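Local coordinates for esterase (PDB 7ATL), which probably hydrolyses carboxylic esters as a family VIII carboxylesterase of the beta-lactamase clan, and has promiscuous acyltransferase activity, at residues A[112-117]-A[315-319]; A[65-71]-A[171-175]; A[11-16]-A[375-380]. All coordinates share one frame; numbering follows the deposited sequence.

Contact 1 (A[112-117]-A[315-319])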
loop_
_atom_site.group_PDB
_atom_site.type_symbol
_atom_site.label_atom_id
_atom_site.label_comp_id
_atom_site.label_asym_id
_atom_site.label_seq_id
_atom_site.Cartn_x
_atom_site.Cartn_y
_atom_site.Cartn_z
ATOM N N ARG A 112 -16.451 0.281 7.067
ATOM C CA ARG A 112 -15.357 0.525 8.051
ATOM C C ARG A 112 -14.543 -0.764 8.245
ATOM O O ARG A 112 -13.351 -0.689 8.660
ATOM C CB ARG A 112 -15.884 1.031 9.401
ATOM C CG ARG A 112 -16.897 0.108 10.070
ATOM C CD ARG A 112 -17.244 0.565 11.469
ATOM N NE ARG A 112 -18.118 1.731 11.446
ATOM C CZ ARG A 112 -17.754 2.989 11.704
ATOM N NH1 ARG A 112 -16.501 3.302 11.994
ATOM N NH2 ARG A 112 -18.662 3.940 11.635
ATOM N N HIS A 113 -15.174 -1.915 8.026
ATOM C CA HIS A 113 -14.490 -3.217 8.132
ATOM C C HIS A 113 -13.555 -3.334 6.924
ATOM O O HIS A 113 -12.389 -3.770 7.108
ATOM C CB HIS A 113 -15.481 -4.390 8.253
ATOM C CG HIS A 113 -16.455 -4.328 9.383
ATOM N ND1 HIS A 113 -17.784 -4.739 9.234
ATOM C CD2 HIS A 113 -16.325 -3.949 10.676
ATOM C CE1 HIS A 113 -18.421 -4.615 10.382
ATOM N NE2 HIS A 113 -17.556 -4.134 11.280
ATOM N N LEU A 114 -14.015 -2.985 5.723
ATOM C CA LEU A 114 -13.103 -3.001 4.542
ATOM C C LEU A 114 -11.865 -2.117 4.818
ATOM O O LEU A 114 -10.745 -2.562 4.543
ATOM C CB LEU A 114 -13.830 -2.550 3.272
ATOM C CG LEU A 114 -14.923 -3.470 2.738
ATOM C CD1 LEU A 114 -15.449 -2.959 1.407
ATOM C CD2 LEU A 114 -14.416 -4.895 2.594
ATOM N N LEU A 115 -12.052 -0.910 5.352
ATOM C CA LEU A 115 -10.977 0.103 5.508
ATOM C C LEU A 115 -9.896 -0.370 6.492
ATOM O O LEU A 115 -8.748 0.095 6.360
ATOM C CB LEU A 115 -11.607 1.411 5.987
ATOM C CG LEU A 115 -12.531 2.085 4.983
ATOM C CD1 LEU A 115 -13.221 3.285 5.604
ATOM C CD2 LEU A 115 -11.760 2.511 3.747
ATOM N N SER A 116 -10.243 -1.224 7.458
ATOM C CA SER A 116 -9.364 -1.622 8.584
ATOM C C SER A 116 -9.068 -3.118 8.510
ATOM O O SER A 116 -8.418 -3.636 9.435
ATOM C CB SER A 116 -9.973 -1.226 9.917
ATOM O OG SER A 116 -10.075 0.191 10.028
ATOM N N HIS A 117 -9.515 -3.793 7.450
ATOM C CA HIS A 117 -9.191 -5.223 7.189
ATOM C C HIS A 117 -9.754 -6.108 8.309
ATOM O O HIS A 117 -9.045 -7.021 8.734
ATOM C CB HIS A 117 -7.668 -5.411 7.030
ATOM C CG HIS A 117 -7.104 -4.782 5.802
ATOM N ND1 HIS A 117 -7.216 -5.372 4.566
ATOM C CD2 HIS A 117 -6.443 -3.618 5.614
ATOM C CE1 HIS A 117 -6.642 -4.596 3.663
ATOM N NE2 HIS A 117 -6.169 -3.510 4.280
ATOM N N PHE A 315 -4.411 -0.396 13.698
ATOM C CA PHE A 315 -4.731 -0.051 12.299
ATOM C C PHE A 315 -5.874 0.957 12.260
ATOM O O PHE A 315 -6.836 0.870 13.074
ATOM C CB PHE A 315 -5.104 -1.298 11.506
ATOM C CG PHE A 315 -4.796 -1.182 10.040
ATOM C CD1 PHE A 315 -3.544 -1.491 9.555
ATOM C CD2 PHE A 315 -5.761 -0.760 9.147
ATOM C CE1 PHE A 315 -3.269 -1.384 8.203
ATOM C CE2 PHE A 315 -5.486 -0.675 7.792
ATOM C CZ PHE A 315 -4.234 -0.959 7.325
ATOM N N GLY A 316 -5.761 1.885 11.318
ATOM C CA GLY A 316 -6.718 2.972 11.097
ATOM C C GLY A 316 -7.435 2.753 9.794
ATOM O O GLY A 316 -7.872 1.602 9.569
ATOM N N PHE A 317 -7.588 3.826 9.013
ATOM C CA PHE A 317 -8.030 3.814 7.606
ATOM C C PHE A 317 -6.853 4.283 6.756
ATOM O O PHE A 317 -6.533 5.499 6.822
ATOM C CB PHE A 317 -9.234 4.723 7.401
ATOM C CG PHE A 317 -10.437 4.462 8.272
ATOM C CD1 PHE A 317 -10.692 3.208 8.807
ATOM C CD2 PHE A 317 -11.349 5.481 8.522
ATOM C CE1 PHE A 317 -11.808 2.981 9.599
ATOM C CE2 PHE A 317 -12.473 5.248 9.294
ATOM C CZ PHE A 317 -12.701 3.996 9.831
ATOM N N GLY A 318 -6.206 3.352 6.040
ATOM C CA GLY A 318 -5.100 3.639 5.103
ATOM C C GLY A 318 -3.746 3.097 5.546
ATOM O O GLY A 318 -2.867 2.982 4.694
ATOM N N GLY A 319 -3.568 2.770 6.825
ATOM C CA GLY A 319 -2.336 2.106 7.301
ATOM C C GLY A 319 -2.375 1.829 8.790
ATOM O O GLY A 319 -3.431 1.987 9.376
HETATM O O HOH W 1 -7.361 1.000 4.414
#

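Contact 2 (A[65-71]-A[171-175])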
loop_
_atom_site.group_PDB
_atom_site.type_symbol
_atom_site.label_atom_id
_atom_site.label_comp_id
_atom_site.label_asym_id
_atom_site.label_seq_id
_atom_site.Cartn_x
_atom_site.Cartn_y
_atom_site.Cartn_z
ATOM N N SER A 65 0.927 -2.680 -2.325
ATOM C CA SER A 65 -0.012 -2.199 -1.274
ATOM C C SER A 65 0.072 -0.685 -1.051
ATOM O O SER A 65 -0.783 -0.160 -0.343
ATOM C CB SER A 65 0.171 -2.919 -0.000
ATOM O OG SER A 65 -0.281 -4.257 -0.126
ATOM N N VAL A 66 1.001 0.024 -1.677
ATOM C CA VAL A 66 0.950 1.510 -1.632
ATOM C C VAL A 66 -0.283 1.974 -2.411
ATOM O O VAL A 66 -0.663 3.135 -2.236
ATOM C CB VAL A 66 2.258 2.174 -2.094
ATOM C CG1 VAL A 66 2.156 3.693 -2.083
ATOM C CG2 VAL A 66 3.408 1.708 -1.226
ATOM N N SER A 67 -0.940 1.078 -3.139
ATOM C CA SER A 67 -2.268 1.302 -3.782
ATOM C C SER A 67 -3.360 1.579 -2.725
ATOM O O SER A 67 -4.312 2.333 -3.014
ATOM C CB SER A 67 -2.666 0.115 -4.674
ATOM O OG SER A 67 -1.652 -0.247 -5.619
ATOM N N LYS A 68 -3.264 0.972 -1.548
ATOM C CA LYS A 68 -4.341 0.989 -0.516
ATOM C C LYS A 68 -4.643 2.401 -0.003
ATOM O O LYS A 68 -5.810 2.804 0.053
ATOM C CB LYS A 68 -3.961 0.016 0.603
ATOM C CG LYS A 68 -4.026 -1.424 0.133
ATOM C CD LYS A 68 -3.689 -2.428 1.173
ATOM C CE LYS A 68 -4.156 -3.816 0.754
ATOM N NZ LYS A 68 -3.198 -4.469 -0.173
ATOM N N PRO A 69 -3.650 3.190 0.476
ATOM C CA PRO A 69 -3.944 4.524 0.998
ATOM C C PRO A 69 -4.541 5.441 -0.081
ATOM O O PRO A 69 -5.409 6.222 0.259
ATOM C CB PRO A 69 -2.621 5.032 1.565
ATOM C CG PRO A 69 -1.592 4.140 0.952
ATOM C CD PRO A 69 -2.256 2.809 0.693
ATOM N N TYR A 70 -4.110 5.269 -1.334
ATOM C CA TYR A 70 -4.702 5.931 -2.523
ATOM C C TYR A 70 -6.215 5.675 -2.582
ATOM O O TYR A 70 -6.980 6.650 -2.712
ATOM C CB TYR A 70 -3.980 5.491 -3.798
ATOM C CG TYR A 70 -2.787 6.349 -4.146
ATOM C CD1 TYR A 70 -2.912 7.717 -4.303
ATOM C CD2 TYR A 70 -1.526 5.804 -4.293
ATOM C CE1 TYR A 70 -1.831 8.514 -4.625
ATOM C CE2 TYR A 70 -0.427 6.579 -4.608
ATOM C CZ TYR A 70 -0.588 7.938 -4.785
ATOM O OH TYR A 70 0.483 8.708 -5.091
ATOM N N ILE A 71 -6.652 4.413 -2.517
ATOM C CA ILE A 71 -8.082 4.060 -2.751
ATOM C C ILE A 71 -8.857 4.286 -1.448
ATOM O O ILE A 71 -10.055 4.685 -1.536
ATOM C CB ILE A 71 -8.246 2.644 -3.323
ATOM C CG1 ILE A 71 -7.425 2.456 -4.597
ATOM C CG2 ILE A 71 -9.715 2.331 -3.564
ATOM C CD1 ILE A 71 -7.830 3.360 -5.725
ATOM N N TYR A 171 -5.040 -9.005 7.214
ATOM C CA TYR A 171 -4.648 -8.286 5.983
ATOM C C TYR A 171 -5.312 -8.982 4.806
ATOM O O TYR A 171 -5.249 -10.203 4.749
ATOM C CB TYR A 171 -3.133 -8.259 5.829
ATOM C CG TYR A 171 -2.646 -7.233 4.855
ATOM C CD1 TYR A 171 -3.100 -5.927 4.887
ATOM C CD2 TYR A 171 -1.685 -7.561 3.931
ATOM C CE1 TYR A 171 -2.633 -4.972 4.000
ATOM C CE2 TYR A 171 -1.214 -6.626 3.026
ATOM C CZ TYR A 171 -1.683 -5.326 3.062
ATOM O OH TYR A 171 -1.176 -4.429 2.173
ATOM N N SER A 172 -5.936 -8.229 3.907
ATOM C CA SER A 172 -6.981 -8.817 3.050
ATOM C C SER A 172 -7.098 -8.123 1.693
ATOM O O SER A 172 -6.532 -7.055 1.463
ATOM C CB SER A 172 -8.286 -8.812 3.785
ATOM O OG SER A 172 -8.884 -7.530 3.729
ATOM N N LEU A 173 -7.857 -8.780 0.825
ATOM C CA LEU A 173 -8.405 -8.242 -0.435
ATOM C C LEU A 173 -9.480 -7.186 -0.173
ATOM O O LEU A 173 -10.148 -6.826 -1.135
ATOM C CB LEU A 173 -9.005 -9.428 -1.184
ATOM C CG LEU A 173 -8.001 -10.263 -1.977
ATOM C CD1 LEU A 173 -8.634 -11.584 -2.412
ATOM C CD2 LEU A 173 -7.500 -9.469 -3.174
ATOM N N ALA A 174 -9.635 -6.686 1.050
ATOM C CA ALA A 174 -10.751 -5.767 1.373
ATOM C C ALA A 174 -10.698 -4.531 0.481
ATOM O O ALA A 174 -11.777 -4.004 0.159
ATOM C CB ALA A 174 -10.753 -5.364 2.831
ATOM N N ILE A 175 -9.509 -4.038 0.145
ATOM C CA ILE A 175 -9.397 -2.738 -0.587
ATOM C C ILE A 175 -9.728 -2.986 -2.069
ATOM O O ILE A 175 -10.208 -2.049 -2.719
ATOM C CB ILE A 175 -8.044 -2.028 -0.338
ATOM C CG1 ILE A 175 -7.785 -1.814 1.151
ATOM C CG2 ILE A 175 -7.977 -0.694 -1.069
ATOM C CD1 ILE A 175 -8.906 -1.078 1.864
#

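Contact 3 (A[11-16]-A[375-380])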
loop_
_atom_site.group_PDB
_atom_site.type_symbol
_atom_site.label_atom_id
_atom_site.label_comp_id
_atom_site.label_asym_id
_atom_site.label_seq_id
_atom_site.Cartn_x
_atom_site.Cartn_y
_atom_site.Cartn_z
ATOM N N ARG A 11 23.121 11.465 6.731
ATOM C CA ARG A 11 22.729 10.187 7.394
ATOM C C ARG A 11 21.949 9.307 6.411
ATOM O O ARG A 11 22.277 8.101 6.287
ATOM C CB ARG A 11 21.880 10.458 8.643
ATOM C CG ARG A 11 22.639 11.070 9.814
ATOM C CD ARG A 11 21.812 11.095 11.086
ATOM N NE ARG A 11 20.554 11.846 10.964
ATOM C CZ ARG A 11 20.404 13.171 11.073
ATOM N NH1 ARG A 11 21.439 13.964 11.296
ATOM N NH2 ARG A 11 19.204 13.709 10.938
ATOM N N VAL A 12 20.977 9.903 5.716
ATOM C CA VAL A 12 20.026 9.189 4.815
ATOM C C VAL A 12 20.790 8.662 3.597
ATOM O O VAL A 12 20.730 7.433 3.358
ATOM C CB VAL A 12 18.853 10.097 4.410
ATOM C CG1 VAL A 12 17.991 9.461 3.335
ATOM C CG2 VAL A 12 18.017 10.459 5.623
ATOM N N GLN A 13 21.478 9.551 2.875
ATOM C CA GLN A 13 22.423 9.206 1.780
ATOM C C GLN A 13 23.320 8.031 2.212
ATOM O O GLN A 13 23.502 7.078 1.416
ATOM C CB GLN A 13 23.282 10.423 1.451
ATOM C CG GLN A 13 24.131 10.243 0.208
ATOM C CD GLN A 13 23.223 10.092 -0.986
ATOM O OE1 GLN A 13 22.251 10.833 -1.132
ATOM N NE2 GLN A 13 23.517 9.117 -1.834
ATOM N N GLY A 14 23.869 8.093 3.431
ATOM C CA GLY A 14 24.771 7.060 3.969
ATOM C C GLY A 14 24.095 5.708 3.991
ATOM O O GLY A 14 24.722 4.739 3.561
ATOM N N VAL A 15 22.846 5.661 4.464
ATOM C CA VAL A 15 22.057 4.403 4.617
ATOM C C VAL A 15 21.775 3.813 3.228
ATOM O O VAL A 15 21.846 2.586 3.099
ATOM C CB VAL A 15 20.762 4.623 5.429
ATOM C CG1 VAL A 15 19.810 3.439 5.325
ATOM C CG2 VAL A 15 21.058 4.908 6.899
ATOM N N SER A 16 21.479 4.655 2.242
ATOM C CA SER A 16 21.141 4.249 0.859
ATOM C C SER A 16 22.394 3.734 0.150
ATOM O O SER A 16 22.316 2.653 -0.487
ATOM C CB SER A 16 20.512 5.377 0.106
ATOM O OG SER A 16 19.260 5.743 0.680
ATOM N N GLN A 375 16.389 1.699 8.856
ATOM C CA GLN A 375 17.629 2.505 8.921
ATOM C C GLN A 375 17.339 3.871 8.316
ATOM O O GLN A 375 17.931 4.852 8.792
ATOM C CB GLN A 375 18.777 1.867 8.150
ATOM C CG GLN A 375 19.313 0.595 8.779
ATOM C CD GLN A 375 20.040 -0.189 7.718
ATOM O OE1 GLN A 375 19.786 -0.052 6.517
ATOM N NE2 GLN A 375 20.956 -1.030 8.155
ATOM N N ILE A 376 16.483 3.934 7.294
ATOM C CA ILE A 376 16.010 5.240 6.760
ATOM C C ILE A 376 15.253 5.956 7.885
ATOM O O ILE A 376 15.584 7.127 8.174
ATOM C CB ILE A 376 15.146 5.073 5.503
ATOM C CG1 ILE A 376 15.977 4.537 4.330
ATOM C CG2 ILE A 376 14.461 6.397 5.168
ATOM C CD1 ILE A 376 16.884 5.575 3.687
ATOM N N ARG A 377 14.305 5.251 8.507
ATOM C CA ARG A 377 13.466 5.768 9.610
ATOM C C ARG A 377 14.404 6.415 10.634
ATOM O O ARG A 377 14.255 7.624 10.925
ATOM C CB ARG A 377 12.629 4.630 10.207
ATOM C CG ARG A 377 11.888 5.020 11.480
ATOM C CD ARG A 377 11.489 3.846 12.353
ATOM N NE ARG A 377 12.625 3.120 12.889
ATOM C CZ ARG A 377 12.546 2.047 13.675
ATOM N NH1 ARG A 377 11.374 1.553 14.040
ATOM N NH2 ARG A 377 13.661 1.474 14.090
ATOM N N ASP A 378 15.366 5.636 11.115
ATOM C CA ASP A 378 16.410 6.070 12.081
ATOM C C ASP A 378 17.174 7.305 11.550
ATOM O O ASP A 378 17.360 8.271 12.322
ATOM C CB ASP A 378 17.293 4.871 12.426
ATOM C CG ASP A 378 16.578 3.868 13.309
ATOM O OD1 ASP A 378 15.346 4.029 13.503
ATOM O OD2 ASP A 378 17.250 2.966 13.815
ATOM N N ALA A 379 17.576 7.326 10.282
ATOM C CA ALA A 379 18.293 8.480 9.695
ATOM C C ALA A 379 17.417 9.735 9.765
ATOM O O ALA A 379 17.980 10.817 9.907
ATOM C CB ALA A 379 18.724 8.197 8.276
ATOM N N VAL A 380 16.092 9.620 9.649
ATOM C CA VAL A 380 15.202 10.816 9.659
ATOM C C VAL A 380 15.231 11.452 11.058
ATOM O O VAL A 380 15.364 12.679 11.139
ATOM C CB VAL A 380 13.778 10.464 9.195
ATOM C CG1 VAL A 380 12.814 11.630 9.363
ATOM C CG2 VAL A 380 13.783 9.999 7.746
#

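Contact 1 (A[112-117]-A[315-319])
L115 lies across the ring of F317, and S116 meets the same ring at its edge. Methyl CD1 of L115 stands 3.9 Å from the ring centroid of F317, only 6° off the normal, a CH-pi contact almost over the centre. The CB of L115 comes closer still, 3.5 Å from CD1 of F317. F317 reaches the helix because its CG is anti to the carbonyl carbon (chi1 -55°), and its other neighbours, H301 by stacking and M76 of helix 67-80, help enclose it. S116 OG lies near the ring plane, 3.3 Å from CD1 of F317, and donates to G316 O over 2.7 Å from well above the carbonyl plane rather than along a lone pair. The helix ends here in a Schellman motif, with H117 at positive phi, and it butts against the hairpin turn between strands 313-315 and 320-322 at the edge of the antiparallel sheet. L115 O, at this helix end, takes a 2.6 Å bond from water 1, which in turn accepts a weak one from G318 N. The same L115 O lies at the edge of the F315 ring, 3.6 Å from CE2. Beyond it, H117 turns an edge toward the face of F315 in an offset edge-to-face pair, centroids 5.6 Å apart and planes at 80°, with CD2 as its closest atom. ND1 of the H117 imidazole is hydrogen-bonded to S172 OG. At the opposite end of the segment, R112 brushes F317 with CB while its guanidinium turns off to a salt bridge with D87.

Contact 2 (A[65-71]-A[171-175])
The polar part of this contact gathers at the hydroxyl of Y171, where S65 and K68 converge. S65 OG sits 2.5 Å from Y171 OH, a very short hydrogen bond in which either oxygen could be the donor; its length is doubtful, because S65 OG is modelled too close to an atom elsewhere. K68 approaches Y171 head-on, extended as far as CE and then bent (chi4 82°), which brings NZ to 3.1 Å from Y171 OH and 2.9 Å from S65 OG. NZ is hydrogen-bonded to Y123 OH and G264 O, while Y171 OH receives W339 NE1. S65 and K68 fit the SxxK pattern at the start of a helix, as in the serine beta-lactamase clan, where the serine is the nucleophile; S65 probably plays that part here, and a bound pentaethylene glycol, probably from the crystallisation liquor, sits doubtfully close to its hydroxyl.

The apolar contacts lie further along helix 67-80, toward I71. I175 runs obliquely past the lysine, its CG1 3.9 Å from K68 CG, and its other branch, CG2, meets I71 CB at 4.0 Å. CD and CE of K68 come up against the phenol end of Y171, each 3.4 Å from OH.

Backbone shaping comes from S172, whose OG accepts A174 N at 2.9 Å in an ST turn where helix 174-186 begins; L173 holds the N-cap position.

Around this contact, helix 67-80 has helix 174-186 against I71 and K68, helix 271-283 against P69 and Y70, and strand 345-350 against V66 and P69.

Contact 3 (A[11-16]-A[375-380])
R11 grips the carbonyl of A379 with its guanidinium. NE donates to A379 O over 3.0 Å at a fairly straight 158°, and NH2 adds a weak second bond of 3.3 Å to the same A379 O. The oxygen lies at the guanidinium edge, close to its plane; a fold at chi3 (-59°) turns the flat group toward helix 375-380. A379 O belongs to the last turns of helix 372-381, where the helix dipole would probably favour a positive partner. The other polar side chains lean elsewhere: S16 OG bonds to Y372 OH, though it also lies 3.8 Å from CD1 of I376, and Q375 OE1 has a weak bond from R24.

Inward from the arginine the contact turns apolar. The small A379 lets the helices approach: its CB meets V12 CG2 at 3.6 Å and has R11 CB beside it. One turn on, V15 presses CG1 against Q375 CB, 3.4 Å away, so the glutamine contributes its aliphatic root to the packing. I376 lies between the two valines, its CD1 4.1 Å from V12 CG1 and 4.0 Å from V15 CG1; the V12 and I376 side chains cross at about a right angle.

The segments run nearly antiparallel, at 165°. On the sheet side, V12 rests on V30 and I32, and V380 on I32, I355 and V357. Two terminal helices laid side by side on one face of an antiparallel sheet are characteristic of the serine beta-lactamase fold.

In the fold
From the N terminus the chain first enters helix 3-21, whose residues 11-16 wait for the last helix, 372-381; contact 3 therefore closes nearly the whole chain into one loop and encloses the other two. Residues 65-71 come next, then 112-117, before the chain reaches 171-175 and closes contact 2, and only later 315-319, closing contact 1. These loops cross, and the contacts touch through H117 and S172 and through L114 O on A174 and I175. Contact 2 ties helix 67-80 to helix 174-186, contact 1 helix 111-116 to the turn at the sheet edge, both near the probable nucleophile S65. Contact 3, its centre about 27 to 29 Å from theirs, clasps the two termini over the sheet.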